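PDB 3IT8: 2L protein from Yaba-like disease virus, which binds tumour necrosis factor of the host and blocks its signalling, using a domain with an MHC class I-like fold. Local coordinates for residues D49-I53 with S54-H58. Numbering follows the deposited sequence.
Sequences DWFNI and SRSPH. With NAG (2-acetamido-2-deoxy-beta-D-glucopyranose), chain N.
Asn52 turns its side chain back over the start of the turn made by Ile53, Ser54 and Arg55. With CG anti to the backbone N (chi1 169°), OD1 lies 2.8 Å from Ser54 N and 2.9 Å from Arg55 N; both hydrogen bonds are weak and strongly bent, the first having the two-residue spacing of an Asx turn. The firmer bond is in the backbone, where Arg55 N donates to Asn52 O (2.8 Å, 157°) from well above the carbonyl plane. Arg55 N is thus shared by two oxygens of the same asparagine, while a longer, weak bond from Ser56 N to Ile53 O (3.3 Å) continues the turn.

Asn52 is the first residue of an Asn-Ile-Ser sequon and carries an N-linked N-acetylglucosamine, joined from ND2 to C1. The sugar's N2 gives OD1 a third weak bond (3.1 Å), directed from the acetamido group back toward the asparagine amide. The acetamido methyl C8 lies 3.5 Å from both CG and CD of Arg55; bends at chi2 and chi3 then bring the edge of the guanidinium to face Asn52 CB.

This short 3-10 turn lies between strand 41-47, at one edge of the eight-stranded sheet, and helix 61-82, the connection that in the MHC class I platform joins the last strand of the first half to its helix. On the protein side of the turn the orientation is reversed: Phe51 directs its ring away from the glycan, and CZ approaches Ser56 CB obliquely at 3.7 Å. That ring also stacks with Tyr170 and touches Val30 and Tyr64, whereas Ser56 OG is hydrogen-bonded to Thr59 OG1. Farther along, His58 ND1 is hydrogen-bonded to an aromatic side chain of another protein's chain.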
ATOM      1  N   ASP D  49       5.234  32.427 -32.354  1.00 61.20           N
ATOM      2  CA  ASP D  49       3.962  32.044 -32.961  1.00 61.20           C
ATOM      3  C   ASP D  49       3.440  30.680 -32.491  1.00 61.20           C
ATOM      4  O   ASP D  49       2.235  30.466 -32.431  1.00 61.20           O
ATOM      5  CB  ASP D  49       4.108  32.040 -34.486  1.00128.38           C
ATOM      6  CG  ASP D  49       5.316  31.243 -34.953  1.00128.38           C
ATOM      7  OD1 ASP D  49       6.459  31.666 -34.664  1.00128.38           O
ATOM      8  OD2 ASP D  49       5.125  30.191 -35.602  1.00128.38           O
ATOM      9  N   TRP D  50       4.344  29.764 -32.151  1.00 52.23           N
ATOM     10  CA  TRP D  50       3.937  28.431 -31.724  1.00 52.23           C
ATOM     11  C   TRP D  50       3.540  28.282 -30.264  1.00 52.23           C
ATOM     12  O   TRP D  50       3.011  27.242 -29.864  1.00 52.23           O
ATOM     13  CB  TRP D  50       5.034  27.414 -32.022  1.00 44.65           C
ATOM     14  CG  TRP D  50       6.386  27.745 -31.470  1.00 44.65           C
ATOM     15  CD1 TRP D  50       7.400  28.408 -32.113  1.00 44.65           C
ATOM     16  CD2 TRP D  50       6.897  27.394 -30.179  1.00 44.65           C
ATOM     17  NE1 TRP D  50       8.514  28.483 -31.305  1.00 44.65           N
ATOM     18  CE2 TRP D  50       8.231  27.874 -30.110  1.00 44.65           C
ATOM     19  CE3 TRP D  50       6.363  26.721 -29.074  1.00 44.65           C
ATOM     20  CZ2 TRP D  50       9.029  27.701 -28.979  1.00 44.65           C
ATOM     21  CZ3 TRP D  50       7.159  26.548 -27.950  1.00 44.65           C
ATOM     22  CH2 TRP D  50       8.476  27.036 -27.912  1.00 44.65           C
ATOM     23  N   PHE D  51       3.775  29.317 -29.472  1.00 51.62           N
ATOM     24  CA  PHE D  51       3.472  29.250 -28.055  1.00 51.62           C
ATOM     25  C   PHE D  51       2.151  29.904 -27.664  1.00 51.62           C
ATOM     26  O   PHE D  51       2.031  31.123 -27.668  1.00 51.62           O
ATOM     27  CB  PHE D  51       4.618  29.890 -27.271  1.00 48.75           C
ATOM     28  CG  PHE D  51       4.516  29.705 -25.784  1.00 48.75           C
ATOM     29  CD1 PHE D  51       4.702  28.450 -25.210  1.00 48.75           C
ATOM     30  CD2 PHE D  51       4.245  30.789 -24.950  1.00 48.75           C
ATOM     31  CE1 PHE D  51       4.622  28.276 -23.825  1.00 48.75           C
ATOM     32  CE2 PHE D  51       4.163  30.625 -23.563  1.00 48.75           C
ATOM     33  CZ  PHE D  51       4.351  29.365 -23.000  1.00 48.75           C
ATOM     34  N   ASN D  52       1.151  29.095 -27.338  1.00 55.08           N
ATOM     35  CA  ASN D  52      -0.141  29.623 -26.897  1.00 55.08           C
ATOM     36  C   ASN D  52      -0.034  29.637 -25.367  1.00 55.08           C
ATOM     37  O   ASN D  52      -0.181  28.604 -24.711  1.00 55.08           O
ATOM     38  CB  ASN D  52      -1.301  28.714 -27.354  1.00 79.84           C
ATOM     39  CG  ASN D  52      -2.635  29.083 -26.703  1.00 79.84           C
ATOM     40  OD1 ASN D  52      -2.780  28.959 -25.496  1.00 79.84           O
ATOM     41  ND2 ASN D  52      -3.597  29.567 -27.487  1.00 79.84           N
ATOM     42  N   ILE D  53       0.238  30.805 -24.800  1.00 57.37           N
ATOM     43  CA  ILE D  53       0.411  30.914 -23.357  1.00 57.37           C
ATOM     44  C   ILE D  53      -0.762  30.397 -22.529  1.00 57.37           C
ATOM     45  O   ILE D  53      -0.618  30.128 -21.338  1.00 57.37           O
ATOM     46  CB  ILE D  53       0.721  32.368 -22.942  1.00 58.72           C
ATOM     47  CG1 ILE D  53       1.472  32.378 -21.610  1.00 58.72           C
ATOM     48  CG2 ILE D  53      -0.570  33.153 -22.807  1.00 58.72           C
ATOM     49  CD1 ILE D  53       2.256  33.647 -21.364  1.00 58.72           C
ATOM     50  N   SER D  54      -1.923  30.260 -23.155  1.00 55.79           N
ATOM     51  CA  SER D  54      -3.102  29.758 -22.452  1.00 55.79           C
ATOM     52  C   SER D  54      -2.999  28.262 -22.241  1.00 55.79           C
ATOM     53  O   SER D  54      -3.668  27.708 -21.391  1.00 55.79           O
ATOM     54  CB  SER D  54      -4.371  30.057 -23.246  1.00 63.33           C
ATOM     55  OG  SER D  54      -4.585  31.452 -23.344  1.00 63.33           O
ATOM     56  N   ARG D  55      -2.167  27.602 -23.031  1.00 57.18           N
ATOM     57  CA  ARG D  55      -1.998  26.172 -22.901  1.00 57.18           C
ATOM     58  C   ARG D  55      -0.835  25.844 -21.972  1.00 57.18           C
ATOM     59  O   ARG D  55      -0.432  24.684 -21.867  1.00 57.18           O
ATOM     60  CB  ARG D  55      -1.772  25.536 -24.274  1.00 85.33           C
ATOM     61  CG  ARG D  55      -3.040  25.415 -25.105  1.00 85.33           C
ATOM     62  CD  ARG D  55      -2.986  24.207 -26.033  1.00 85.33           C
ATOM     63  NE  ARG D  55      -2.133  24.425 -27.197  1.00 85.33           N
ATOM     64  CZ  ARG D  55      -1.537  23.451 -27.880  1.00 85.33           C
ATOM     65  NH1 ARG D  55      -1.695  22.187 -27.507  1.00 85.33           N
ATOM     66  NH2 ARG D  55      -0.787  23.736 -28.942  1.00 85.33           N
ATOM     67  N   SER D  56      -0.297  26.863 -21.296  1.00 49.00           N
ATOM     68  CA  SER D  56       0.824  26.659 -20.376  1.00 49.00           C
ATOM     69  C   SER D  56       0.511  27.240 -19.005  1.00 49.00           C
ATOM     70  O   SER D  56       1.084  28.239 -18.581  1.00 49.00           O
ATOM     71  CB  SER D  56       2.105  27.288 -20.922  1.00 64.46           C
ATOM     72  OG  SER D  56       3.197  26.970 -20.078  1.00 64.46           O
ATOM     73  N   PRO D  57      -0.409  26.600 -18.293  1.00 42.36           N
ATOM     74  CA  PRO D  57      -0.889  26.956 -16.955  1.00 42.36           C
ATOM     75  C   PRO D  57       0.198  27.285 -15.943  1.00 42.36           C
ATOM     76  O   PRO D  57      -0.043  28.025 -14.998  1.00 42.36           O
ATOM     77  CB  PRO D  57      -1.664  25.714 -16.523  1.00 44.30           C
ATOM     78  CG  PRO D  57      -2.178  25.192 -17.804  1.00 44.30           C
ATOM     79  CD  PRO D  57      -0.993  25.320 -18.723  1.00 44.30           C
ATOM     80  N   HIS D  58       1.389  26.734 -16.134  1.00 45.86           N
ATOM     81  CA  HIS D  58       2.464  26.946 -15.186  1.00 45.86           C
ATOM     82  C   HIS D  58       3.467  28.011 -15.554  1.00 45.86           C
ATOM     83  O   HIS D  58       4.485  28.162 -14.886  1.00 45.86           O
ATOM     84  CB  HIS D  58       3.138  25.610 -14.900  1.00 57.76           C
ATOM     85  CG  HIS D  58       2.221  24.624 -14.247  1.00 57.76           C
ATOM     86  ND1 HIS D  58       1.770  24.776 -12.952  1.00 57.76           N
ATOM     87  CD2 HIS D  58       1.614  23.513 -14.728  1.00 57.76           C
ATOM     88  CE1 HIS D  58       0.925  23.802 -12.665  1.00 57.76           C
ATOM     89  NE2 HIS D  58       0.812  23.022 -13.726  1.00 57.76           N
TER
HETATM   90  C1  NAG N 326      -4.716  28.754 -27.952  1.00112.96           C
HETATM   91  C2  NAG N 326      -5.890  28.778 -26.910  1.00112.96           C
HETATM   92  C3  NAG N 326      -7.295  28.483 -27.509  1.00112.96           C
HETATM   93  C4  NAG N 326      -7.490  29.125 -28.873  1.00112.96           C
HETATM   94  C5  NAG N 326      -6.329  28.669 -29.728  1.00112.96           C
HETATM   95  C6  NAG N 326      -6.441  29.025 -31.191  1.00112.96           C
HETATM   96  C7  NAG N 326      -6.437  26.729 -25.742  1.00112.96           C
HETATM   97  C8  NAG N 326      -6.168  25.535 -26.651  1.00112.96           C
HETATM   98  N2  NAG N 326      -5.636  27.790 -25.874  1.00112.96           N
HETATM   99  O3  NAG N 326      -8.310  28.938 -26.621  1.00112.96           O
HETATM  100  O4  NAG N 326      -8.723  28.701 -29.438  1.00112.96           O
HETATM  101  O5  NAG N 326      -5.127  29.269 -29.231  1.00112.96           O
HETATM  102  O6  NAG N 326      -5.379  28.435 -31.924  1.00112.96           O
HETATM  103  O7  NAG N 326      -7.371  26.686 -24.936  1.00112.96           O